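PDB 4Q0W: DNA repair protein RAD2, which cuts single-stranded DNA as a magnesium-dependent endonuclease of the XPG family and is essential for the incision step of excision repair. Local coordinates for residues A[169-174]-A[196-201]; A[176-181]-A[320-325]; A[192-197]-A[315-320]. One frame throughout, in Å; residues are numbered along the deposited sequence.

In the fold
Contact 1 joins two parts of the I-domain round the metal; contacts 2 and 3 attach that core to helix 311-318 and the loop after it. Contacts 1 and 3 have centres about 5 Å apart and share F196 and L197; each gives the calcium ion one carboxylate, E173 in contact 1 and D194 in contact 3. The two also meet through the rings of F198 and Y317, whose planes stand about 55° apart. Contact 2 uses the later turns of the helix that opens in contact 1, with centres about 7 Å apart, and shares P320 with contact 3. It lies away from the metal site and the DNA: the V322 side chain is about 12 Å from the calcium, and the nearest atom of the contact is about 13 Å from the DNA.

Contact 1. Residues A[169-174]-A[196-201]; sequences PMEAEA and FLFGGT. With CA (calcium ion), chain E.
F198 lies against A174, E173 and E171 in the I-domain of this XPG-family nuclease core, where the start of helix 172-181 faces the Schellman motif that closes helix 194-197. In that motif G199, at positive phi, is the C-prime residue, with G199 N bonded to F196 O and G200 N to V195 O. From there the phenylalanine reaches across with CG anti to its own carbonyl carbon (chi1 -68°). Its CB lies 3.8 Å from A174 CA. Next comes the ring, covered on one face by the A174 methyl: CB sits 3.7 Å from the ring centroid and only 12° off the normal, a CH-pi contact. F198 CD2 passes alongside A174 N. At the ring's edge F198 CE2 stands 4.1 Å from E173 OE2. F198 CZ, the tip, meets E171 OE1 at 3.4 Å, an oblique approach in which carboxylate and ring planes are 81° apart.

E173 binds the metal seen here, its OE2 lying 2.2 Å from the calcium ion, beside D194 and two waters; E171, at the N-cap position of the helix, is probably a magnesium ligand, as in related nucleases. The chain of E173 is bent at chi2, which turns its carboxylate past the ring's edge to the metal. Shortening F198 to an alanine here would probably open a gap between the A174 methyl and the Y317 ring and leave the E171 carboxylate less restrained beside the metal. Further from the metal, the backbones are joined by one water, which donates to A174 O at 2.9 Å and to F198 O at 3.0 Å.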
loop_
_atom_site.group_PDB
_atom_site.type_symbol
_atom_site.label_atom_id
_atom_site.label_comp_id
_atom_site.label_asym_id
_atom_site.label_seq_id
_atom_site.Cartn_x
_atom_site.Cartn_y
_atom_site.Cartn_z
ATOM N N PRO A 169 21.669 -30.568 -9.737
ATOM C CA PRO A 169 21.620 -30.463 -11.202
ATOM C C PRO A 169 21.099 -29.087 -11.602
ATOM O O PRO A 169 21.651 -28.448 -12.504
ATOM C CB PRO A 169 20.600 -31.535 -11.593
ATOM C CG PRO A 169 20.676 -32.546 -10.502
ATOM C CD PRO A 169 20.979 -31.777 -9.242
ATOM N N MET A 170 20.059 -28.627 -10.904
ATOM C CA MET A 170 19.475 -27.317 -11.167
ATOM C C MET A 170 19.305 -26.517 -9.872
ATOM O O MET A 170 20.291 -26.037 -9.310
ATOM C CB MET A 170 18.151 -27.464 -11.926
ATOM C CG MET A 170 18.336 -27.864 -13.391
ATOM S SD MET A 170 18.888 -26.448 -14.388
ATOM C CE MET A 170 19.162 -27.253 -15.976
ATOM N N GLU A 171 18.065 -26.358 -9.405
ATOM C CA GLU A 171 17.813 -25.530 -8.224
ATOM C C GLU A 171 18.119 -26.250 -6.905
ATOM O O GLU A 171 17.732 -27.403 -6.698
ATOM C CB GLU A 171 16.382 -24.992 -8.224
ATOM C CG GLU A 171 16.220 -23.761 -9.107
ATOM C CD GLU A 171 14.780 -23.498 -9.479
ATOM O OE1 GLU A 171 14.159 -24.404 -10.074
ATOM O OE2 GLU A 171 14.273 -22.394 -9.176
ATOM N N ALA A 172 18.821 -25.558 -6.017
ATOM C CA ALA A 172 19.205 -26.147 -4.735
ATOM C C ALA A 172 17.994 -26.533 -3.875
ATOM O O ALA A 172 17.985 -27.610 -3.272
ATOM C CB ALA A 172 20.128 -25.210 -3.987
ATOM N N GLU A 173 16.980 -25.668 -3.828
ATOM C CA GLU A 173 15.798 -25.921 -3.000
ATOM C C GLU A 173 15.089 -27.194 -3.428
ATOM O O GLU A 173 14.592 -27.941 -2.587
ATOM C CB GLU A 173 14.786 -24.765 -3.062
ATOM C CG GLU A 173 15.382 -23.387 -3.030
ATOM C CD GLU A 173 15.554 -22.823 -4.419
ATOM O OE1 GLU A 173 16.680 -22.897 -4.961
ATOM O OE2 GLU A 173 14.553 -22.319 -4.972
ATOM N N ALA A 174 15.018 -27.425 -4.737
ATOM C CA ALA A 174 14.401 -28.650 -5.240
ATOM C C ALA A 174 15.187 -29.860 -4.756
ATOM O O ALA A 174 14.613 -30.845 -4.288
ATOM C CB ALA A 174 14.310 -28.636 -6.767
ATOM N N PHE A 196 8.602 -25.395 -0.564
ATOM C CA PHE A 196 7.317 -26.069 -0.330
ATOM C C PHE A 196 6.749 -26.595 -1.654
ATOM O O PHE A 196 6.258 -27.722 -1.720
ATOM C CB PHE A 196 6.291 -25.119 0.304
ATOM C CG PHE A 196 6.610 -24.735 1.739
ATOM C CD1 PHE A 196 6.553 -25.677 2.755
ATOM C CD2 PHE A 196 6.952 -23.432 2.059
ATOM C CE1 PHE A 196 6.851 -25.324 4.066
ATOM C CE2 PHE A 196 7.237 -23.064 3.371
ATOM C CZ PHE A 196 7.196 -24.009 4.367
ATOM N N LEU A 197 6.820 -25.767 -2.699
ATOM C CA LEU A 197 6.279 -26.126 -4.015
ATOM C C LEU A 197 7.036 -27.295 -4.633
ATOM O O LEU A 197 6.448 -28.110 -5.348
ATOM C CB LEU A 197 6.248 -24.908 -4.956
ATOM C CG LEU A 197 5.060 -23.962 -4.719
ATOM C CD1 LEU A 197 5.123 -23.295 -3.341
ATOM C CD2 LEU A 197 4.942 -22.903 -5.813
ATOM N N PHE A 198 8.327 -27.408 -4.315
ATOM C CA PHE A 198 9.116 -28.567 -4.726
ATOM C C PHE A 198 8.890 -29.759 -3.795
ATOM O O PHE A 198 9.619 -30.748 -3.862
ATOM C CB PHE A 198 10.620 -28.233 -4.761
ATOM C CG PHE A 198 11.007 -27.259 -5.844
ATOM C CD1 PHE A 198 10.738 -27.538 -7.179
ATOM C CD2 PHE A 198 11.661 -26.073 -5.532
ATOM C CE1 PHE A 198 11.111 -26.633 -8.188
ATOM C CE2 PHE A 198 12.041 -25.168 -6.530
ATOM C CZ PHE A 198 11.762 -25.449 -7.859
ATOM N N GLY A 199 7.901 -29.664 -2.912
ATOM C CA GLY A 199 7.589 -30.781 -2.039
ATOM C C GLY A 199 8.403 -30.883 -0.754
ATOM O O GLY A 199 8.403 -31.933 -0.103
ATOM N N GLY A 200 9.096 -29.808 -0.382
ATOM C CA GLY A 200 9.837 -29.802 0.873
ATOM C C GLY A 200 8.834 -29.694 2.007
ATOM O O GLY A 200 7.872 -28.943 1.893
ATOM N N THR A 201 9.034 -30.436 3.094
ATOM C CA THR A 201 8.010 -30.476 4.136
ATOM C C THR A 201 8.418 -30.045 5.536
ATOM O O THR A 201 7.543 -29.884 6.363
ATOM C CB THR A 201 7.376 -31.879 4.273
ATOM O OG1 THR A 201 8.353 -32.808 4.769
ATOM C CG2 THR A 201 6.835 -32.364 2.921
HETATM CA CA CA E . 13.946 -20.531 -6.134
HETATM O O HOH W 1 12.052 -31.726 -5.334
HETATM O O HOH W 2 14.066 -18.090 -5.804
HETATM O O HOH W 3 15.966 -19.340 -5.773
#

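Contact 2. Residues A[176-181]-A[320-325]; sequences CAELLQ and PEVDHD
E178 meets V322 and H324 where helix 172-181 of the I-domain, a helix packed on the central sheet of the alpha/beta nuclease core, is crossed by the irregular loop that leads from helix 311-318 to helix 336-347. Apolar contact comes from the aliphatic part of the glutamate: E178 CG lies 3.8 Å from V322 CG2, and the same CG is 3.5 Å from the carbonyl oxygen D323 O. The torsions explain this placement, since CG is anti to the backbone N and the chain then bends at chi2 (74°), setting the methylene against the loop and turning the carboxylate toward the histidine.

Polar contact across the interface is slight. H324 ND1 donates to E178 OE2 over 3.0 Å, but the N-H...O angle of 125° marks the bond as weak. Carboxylate and imidazole stand almost perpendicular, their planes 82° apart, and the oxygen approaches the ring obliquely. Over one face of that imidazole, offset toward the rim, lies the V322 CG2 methyl. One turn earlier on the helix, Q175 OE1 accepts from D323 N, and on the inner side L179 packs against V74 of strand 70-75.

A side-chain-to-backbone bond shapes the loop itself. D323 and D325 form an Asx turn, in which D325 N donates to D323 OD1 at 2.7 Å, on that oxygen's anti side and tilted out of the carboxylate plane.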
loop_
_atom_site.group_PDB
_atom_site.type_symbol
_atom_site.label_atom_id
_atom_site.label_comp_id
_atom_site.label_asym_id
_atom_site.label_seq_id
_atom_site.Cartn_x
_atom_site.Cartn_y
_atom_site.Cartn_z
ATOM N N CYS A 176 17.109 -30.011 -2.148
ATOM C CA CYS A 176 16.906 -30.146 -0.695
ATOM C C CYS A 176 15.634 -30.938 -0.388
ATOM O O CYS A 176 15.644 -31.855 0.437
ATOM C CB CYS A 176 16.849 -28.779 -0.001
ATOM S SG CYS A 176 18.436 -27.867 0.041
ATOM N N ALA A 177 14.541 -30.592 -1.066
ATOM C CA ALA A 177 13.265 -31.292 -0.862
ATOM C C ALA A 177 13.411 -32.787 -1.157
ATOM O O ALA A 177 12.836 -33.636 -0.462
ATOM C CB ALA A 177 12.167 -30.670 -1.741
ATOM N N GLU A 178 14.187 -33.102 -2.187
ATOM C CA GLU A 178 14.426 -34.491 -2.564
ATOM C C GLU A 178 15.226 -35.221 -1.478
ATOM O O GLU A 178 14.910 -36.365 -1.135
ATOM C CB GLU A 178 15.142 -34.561 -3.924
ATOM C CG GLU A 178 15.547 -35.966 -4.373
ATOM C CD GLU A 178 14.373 -36.830 -4.847
ATOM O OE1 GLU A 178 13.221 -36.350 -4.869
ATOM O OE2 GLU A 178 14.609 -38.002 -5.199
ATOM N N LEU A 179 16.247 -34.559 -0.928
ATOM C CA LEU A 179 17.029 -35.158 0.150
ATOM C C LEU A 179 16.136 -35.522 1.332
ATOM O O LEU A 179 16.276 -36.599 1.934
ATOM C CB LEU A 179 18.138 -34.209 0.619
ATOM C CG LEU A 179 19.232 -33.836 -0.376
ATOM C CD1 LEU A 179 20.366 -33.114 0.358
ATOM C CD2 LEU A 179 19.756 -35.064 -1.134
ATOM N N LEU A 180 15.217 -34.624 1.672
ATOM C CA LEU A 180 14.311 -34.884 2.783
ATOM C C LEU A 180 13.387 -36.054 2.439
ATOM O O LEU A 180 13.233 -36.978 3.237
ATOM C CB LEU A 180 13.507 -33.631 3.144
ATOM C CG LEU A 180 12.531 -33.762 4.320
ATOM C CD1 LEU A 180 13.251 -34.129 5.631
ATOM C CD2 LEU A 180 11.723 -32.483 4.495
ATOM N N GLN A 181 12.804 -36.033 1.239
ATOM C CA GLN A 181 11.881 -37.099 0.823
ATOM C C GLN A 181 12.533 -38.487 0.877
ATOM O O GLN A 181 11.867 -39.479 1.164
ATOM C CB GLN A 181 11.312 -36.817 -0.575
ATOM N N PRO A 320 11.049 -31.388 -10.829
ATOM C CA PRO A 320 12.305 -30.681 -11.081
ATOM C C PRO A 320 13.438 -31.669 -11.371
ATOM O O PRO A 320 13.359 -32.855 -11.046
ATOM C CB PRO A 320 12.570 -29.966 -9.753
ATOM C CG PRO A 320 11.959 -30.891 -8.720
ATOM C CD PRO A 320 10.712 -31.434 -9.392
ATOM N N GLU A 321 14.490 -31.172 -11.991
ATOM C CA GLU A 321 15.648 -31.994 -12.269
ATOM C C GLU A 321 16.449 -32.080 -10.974
ATOM O O GLU A 321 17.075 -31.100 -10.574
ATOM C CB GLU A 321 16.463 -31.309 -13.360
ATOM C CG GLU A 321 17.417 -32.185 -14.135
ATOM C CD GLU A 321 18.131 -31.398 -15.223
ATOM O OE1 GLU A 321 17.443 -30.636 -15.949
ATOM O OE2 GLU A 321 19.371 -31.527 -15.335
ATOM N N VAL A 322 16.395 -33.230 -10.303
ATOM C CA VAL A 322 17.152 -33.441 -9.064
ATOM C C VAL A 322 17.925 -34.758 -9.139
ATOM O O VAL A 322 17.610 -35.622 -9.957
ATOM C CB VAL A 322 16.239 -33.463 -7.797
ATOM C CG1 VAL A 322 15.561 -32.111 -7.573
ATOM C CG2 VAL A 322 15.197 -34.583 -7.890
ATOM N N ASP A 323 18.938 -34.904 -8.287
ATOM C CA ASP A 323 19.648 -36.169 -8.146
ATOM C C ASP A 323 18.875 -37.091 -7.197
ATOM O O ASP A 323 18.543 -36.696 -6.072
ATOM C CB ASP A 323 21.060 -35.909 -7.612
ATOM C CG ASP A 323 21.886 -37.178 -7.491
ATOM O OD1 ASP A 323 21.303 -38.284 -7.522
ATOM O OD2 ASP A 323 23.119 -37.061 -7.351
ATOM N N HIS A 324 18.582 -38.311 -7.650
ATOM C CA HIS A 324 17.739 -39.235 -6.887
ATOM C C HIS A 324 18.539 -40.267 -6.087
ATOM O O HIS A 324 17.963 -41.158 -5.455
ATOM C CB HIS A 324 16.763 -39.952 -7.822
ATOM C CG HIS A 324 15.861 -39.025 -8.569
ATOM N ND1 HIS A 324 14.627 -38.640 -8.089
ATOM C CD2 HIS A 324 16.018 -38.391 -9.756
ATOM C CE1 HIS A 324 14.061 -37.813 -8.950
ATOM N NE2 HIS A 324 14.884 -37.646 -9.971
ATOM N N ASP A 325 19.862 -40.135 -6.124
ATOM C CA ASP A 325 20.782 -41.018 -5.394
ATOM C C ASP A 325 20.372 -41.192 -3.925
ATOM O O ASP A 325 20.091 -40.217 -3.223
ATOM C CB ASP A 325 22.200 -40.445 -5.504
ATOM C CG ASP A 325 23.257 -41.312 -4.830
ATOM O OD1 ASP A 325 22.933 -42.385 -4.282
ATOM O OD2 ASP A 325 24.433 -40.909 -4.866
#

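Contact 3. Residues A[192-197]-A[315-320]; sequences DSDVFL and DAYMRP. With CA (calcium ion), chain E; nucleotides of chain C.
L197 and Y317 lie side by side and point the same way, and this buried pair is the tight part of the contact. L197 CB is 3.5 Å from Y317 CD1, and the CD2 methyl sits over the same ring, 3.7 Å from its centroid and 18° off the normal, a CH-pi contact. The leucine's CG is anti to its carbonyl carbon (chi1 -80°), which carries the branch along the ring toward the phenol end.

At that end the fit is looser. Y317 OH and D194 OD1 are 3.4 Å apart at the ring's edge, at best a weak bond, and the hydroxyl has a better partner in S242. Here, in the I-domain of the XPG-family nuclease, D192 and D194 probably form part of the second magnesium site; D194 OD2 binds the calcium at 2.5 Å and takes a hydrogen bond from G1 N. D192 OD1 caps the turn by accepting from D194 N at 2.9 Å, while D192 OD2 lies within hydrogen-bonding distance of two calcium-bound waters, one perhaps shared with other acceptors. Beyond it S193 N donates nearly straight (177°) to OP1 of nucleotide DA5 of chain C, at 3.0 Å.

Around the core pair, I234 and A237 of helix 230-240 touch Y317 and L197 respectively, F198 and Y244 bring rings to the tyrosine, and V195 and F196 rest on I203 of strand 202-205.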
loop_
_atom_site.group_PDB
_atom_site.type_symbol
_atom_site.label_atom_id
_atom_site.label_comp_id
_atom_site.label_asym_id
_atom_site.label_seq_id
_atom_site.Cartn_x
_atom_site.Cartn_y
_atom_site.Cartn_z
ATOM N N ASP A 192 13.770 -19.675 1.345
ATOM C CA ASP A 192 13.111 -19.520 0.050
ATOM C C ASP A 192 11.833 -20.360 -0.021
ATOM O O ASP A 192 11.892 -21.588 -0.012
ATOM C CB ASP A 192 14.063 -19.902 -1.087
ATOM C CG ASP A 192 13.541 -19.458 -2.461
ATOM O OD1 ASP A 192 12.382 -19.769 -2.792
ATOM O OD2 ASP A 192 14.276 -18.774 -3.201
ATOM N N SER A 193 10.689 -19.690 -0.114
ATOM C CA SER A 193 9.389 -20.374 -0.115
ATOM C C SER A 193 9.180 -21.385 -1.243
ATOM O O SER A 193 8.280 -22.219 -1.151
ATOM C CB SER A 193 8.239 -19.362 -0.114
ATOM O OG SER A 193 8.355 -18.437 -1.191
ATOM N N ASP A 194 9.997 -21.335 -2.295
ATOM C CA ASP A 194 9.878 -22.328 -3.376
ATOM C C ASP A 194 10.004 -23.763 -2.887
ATOM O O ASP A 194 9.480 -24.688 -3.519
ATOM C CB ASP A 194 10.946 -22.094 -4.442
ATOM C CG ASP A 194 10.575 -20.993 -5.379
ATOM O OD1 ASP A 194 9.362 -20.808 -5.618
ATOM O OD2 ASP A 194 11.483 -20.301 -5.871
ATOM N N VAL A 195 10.719 -23.955 -1.778
ATOM C CA VAL A 195 10.964 -25.304 -1.256
ATOM C C VAL A 195 9.663 -26.088 -0.984
ATOM O O VAL A 195 9.619 -27.308 -1.170
ATOM C CB VAL A 195 11.869 -25.266 0.021
ATOM C CG1 VAL A 195 11.160 -24.537 1.167
ATOM C CG2 VAL A 195 12.263 -26.657 0.442
ATOM N N PHE A 196 8.602 -25.395 -0.564
ATOM C CA PHE A 196 7.317 -26.069 -0.330
ATOM C C PHE A 196 6.749 -26.595 -1.654
ATOM O O PHE A 196 6.258 -27.722 -1.720
ATOM C CB PHE A 196 6.291 -25.119 0.304
ATOM C CG PHE A 196 6.610 -24.735 1.739
ATOM C CD1 PHE A 196 6.553 -25.677 2.755
ATOM C CD2 PHE A 196 6.952 -23.432 2.059
ATOM C CE1 PHE A 196 6.851 -25.324 4.066
ATOM C CE2 PHE A 196 7.237 -23.064 3.371
ATOM C CZ PHE A 196 7.196 -24.009 4.367
ATOM N N LEU A 197 6.820 -25.767 -2.699
ATOM C CA LEU A 197 6.279 -26.126 -4.015
ATOM C C LEU A 197 7.036 -27.295 -4.633
ATOM O O LEU A 197 6.448 -28.110 -5.348
ATOM C CB LEU A 197 6.248 -24.908 -4.956
ATOM C CG LEU A 197 5.060 -23.962 -4.719
ATOM C CD1 LEU A 197 5.123 -23.295 -3.341
ATOM C CD2 LEU A 197 4.942 -22.903 -5.813
ATOM N N ASP A 315 4.595 -28.855 -13.975
ATOM C CA ASP A 315 5.633 -29.851 -14.185
ATOM C C ASP A 315 6.978 -29.421 -13.591
ATOM O O ASP A 315 7.724 -30.254 -13.076
ATOM C CB ASP A 315 5.796 -30.154 -15.667
ATOM C CG ASP A 315 6.875 -31.192 -15.930
ATOM O OD1 ASP A 315 6.628 -32.391 -15.676
ATOM O OD2 ASP A 315 7.974 -30.815 -16.384
ATOM N N ALA A 316 7.291 -28.127 -13.669
ATOM C CA ALA A 316 8.589 -27.632 -13.196
ATOM C C ALA A 316 8.706 -27.773 -11.678
ATOM O O ALA A 316 9.790 -28.041 -11.143
ATOM C CB ALA A 316 8.800 -26.176 -13.613
ATOM N N TYR A 317 7.588 -27.576 -10.984
ATOM C CA TYR A 317 7.564 -27.772 -9.539
ATOM C C TYR A 317 7.429 -29.238 -9.136
ATOM O O TYR A 317 8.033 -29.673 -8.151
ATOM C CB TYR A 317 6.426 -26.967 -8.917
ATOM C CG TYR A 317 6.707 -25.483 -8.791
ATOM C CD1 TYR A 317 7.799 -25.015 -8.050
ATOM C CD2 TYR A 317 5.872 -24.546 -9.385
ATOM C CE1 TYR A 317 8.051 -23.644 -7.926
ATOM C CE2 TYR A 317 6.110 -23.177 -9.261
ATOM C CZ TYR A 317 7.199 -22.736 -8.530
ATOM O OH TYR A 317 7.433 -21.385 -8.404
ATOM N N MET A 318 6.622 -29.996 -9.880
ATOM C CA MET A 318 6.376 -31.410 -9.551
ATOM C C MET A 318 7.497 -32.350 -9.988
ATOM O O MET A 318 7.725 -33.381 -9.354
ATOM C CB MET A 318 5.053 -31.895 -10.154
ATOM C CG MET A 318 3.839 -31.301 -9.485
ATOM S SD MET A 318 3.826 -31.663 -7.725
ATOM C CE MET A 318 3.803 -33.460 -7.737
ATOM N N ARG A 319 8.196 -31.997 -11.062
ATOM C CA ARG A 319 9.256 -32.851 -11.584
ATOM C C ARG A 319 10.526 -32.075 -11.852
ATOM O O ARG A 319 11.052 -32.111 -12.960
ATOM C CB ARG A 319 8.808 -33.550 -12.877
ATOM C CG ARG A 319 7.702 -34.577 -12.669
ATOM C CD ARG A 319 7.172 -35.126 -13.991
ATOM N NE ARG A 319 8.206 -35.794 -14.772
ATOM C CZ ARG A 319 8.734 -35.311 -15.893
ATOM N NH1 ARG A 319 8.321 -34.154 -16.380
ATOM N NH2 ARG A 319 9.677 -35.991 -16.536
ATOM N N PRO A 320 11.049 -31.388 -10.829
ATOM C CA PRO A 320 12.305 -30.681 -11.081
ATOM C C PRO A 320 13.438 -31.669 -11.371
ATOM O O PRO A 320 13.359 -32.855 -11.046
ATOM C CB PRO A 320 12.570 -29.966 -9.753
ATOM C CG PRO A 320 11.959 -30.891 -8.720
ATOM C CD PRO A 320 10.712 -31.434 -9.392
HETATM CA CA CA E . 13.946 -20.531 -6.134
ATOM P P DA C 5 11.320 -15.413 -0.729
ATOM O OP1 DA C 5 10.783 -16.716 -0.228
ATOM O OP2 DA C 5 10.641 -14.708 -1.853
ATOM O "O5'" DA C 5 11.443 -14.342 0.464
ATOM C "C5'" DA C 5 12.244 -14.672 1.619
ATOM C "C4'" DA C 5 12.161 -13.587 2.674
ATOM O "O4'" DA C 5 12.911 -12.428 2.235
ATOM C "C3'" DA C 5 10.754 -13.090 3.006
ATOM O "O3'" DA C 5 10.656 -13.003 4.425
ATOM C "C2'" DA C 5 10.672 -11.719 2.319
ATOM C "C1'" DA C 5 12.128 -11.254 2.357
ATOM N N9 DA C 5 12.580 -10.385 1.268
ATOM C C8 DA C 5 12.426 -10.585 -0.084
ATOM N N7 DA C 5 12.971 -9.639 -0.819
ATOM C C5 DA C 5 13.533 -8.766 0.112
ATOM C C6 DA C 5 14.252 -7.558 -0.027
ATOM N N6 DA C 5 14.545 -7.009 -1.215
ATOM N N1 DA C 5 14.664 -6.940 1.108
ATOM C C2 DA C 5 14.378 -7.495 2.291
ATOM N N3 DA C 5 13.706 -8.622 2.544
ATOM C C4 DA C 5 13.305 -9.214 1.402
ATOM P P DG C 4 16.098 -14.245 -5.668
ATOM O OP1 DG C 4 15.733 -15.417 -6.506
ATOM O OP2 DG C 4 15.805 -12.866 -6.145
ATOM O "O5'" DG C 4 15.434 -14.401 -4.223
ATOM C "C5'" DG C 4 15.677 -15.553 -3.444
ATOM C "C4'" DG C 4 14.989 -15.348 -2.107
ATOM O "O4'" DG C 4 15.586 -14.227 -1.398
ATOM C "C3'" DG C 4 13.493 -15.035 -2.196
ATOM O "O3'" DG C 4 12.857 -15.726 -1.120
ATOM C "C2'" DG C 4 13.413 -13.508 -2.058
ATOM C "C1'" DG C 4 14.607 -13.214 -1.150
ATOM N N9 DG C 4 15.299 -11.956 -1.423
ATOM C C8 DG C 4 15.529 -11.355 -2.643
ATOM N N7 DG C 4 16.207 -10.240 -2.554
ATOM C C5 DG C 4 16.447 -10.088 -1.199
ATOM C C6 DG C 4 17.138 -9.066 -0.510
ATOM O O6 DG C 4 17.690 -8.064 -0.986
ATOM N N1 DG C 4 17.142 -9.296 0.868
ATOM C C2 DG C 4 16.556 -10.392 1.492
ATOM N N2 DG C 4 16.657 -10.467 2.837
ATOM N N3 DG C 4 15.908 -11.362 0.845
ATOM C C4 DG C 4 15.900 -11.142 -0.492
HETATM O O HOH W 2 14.066 -18.090 -5.804
HETATM O O HOH W 3 15.966 -19.340 -5.773
#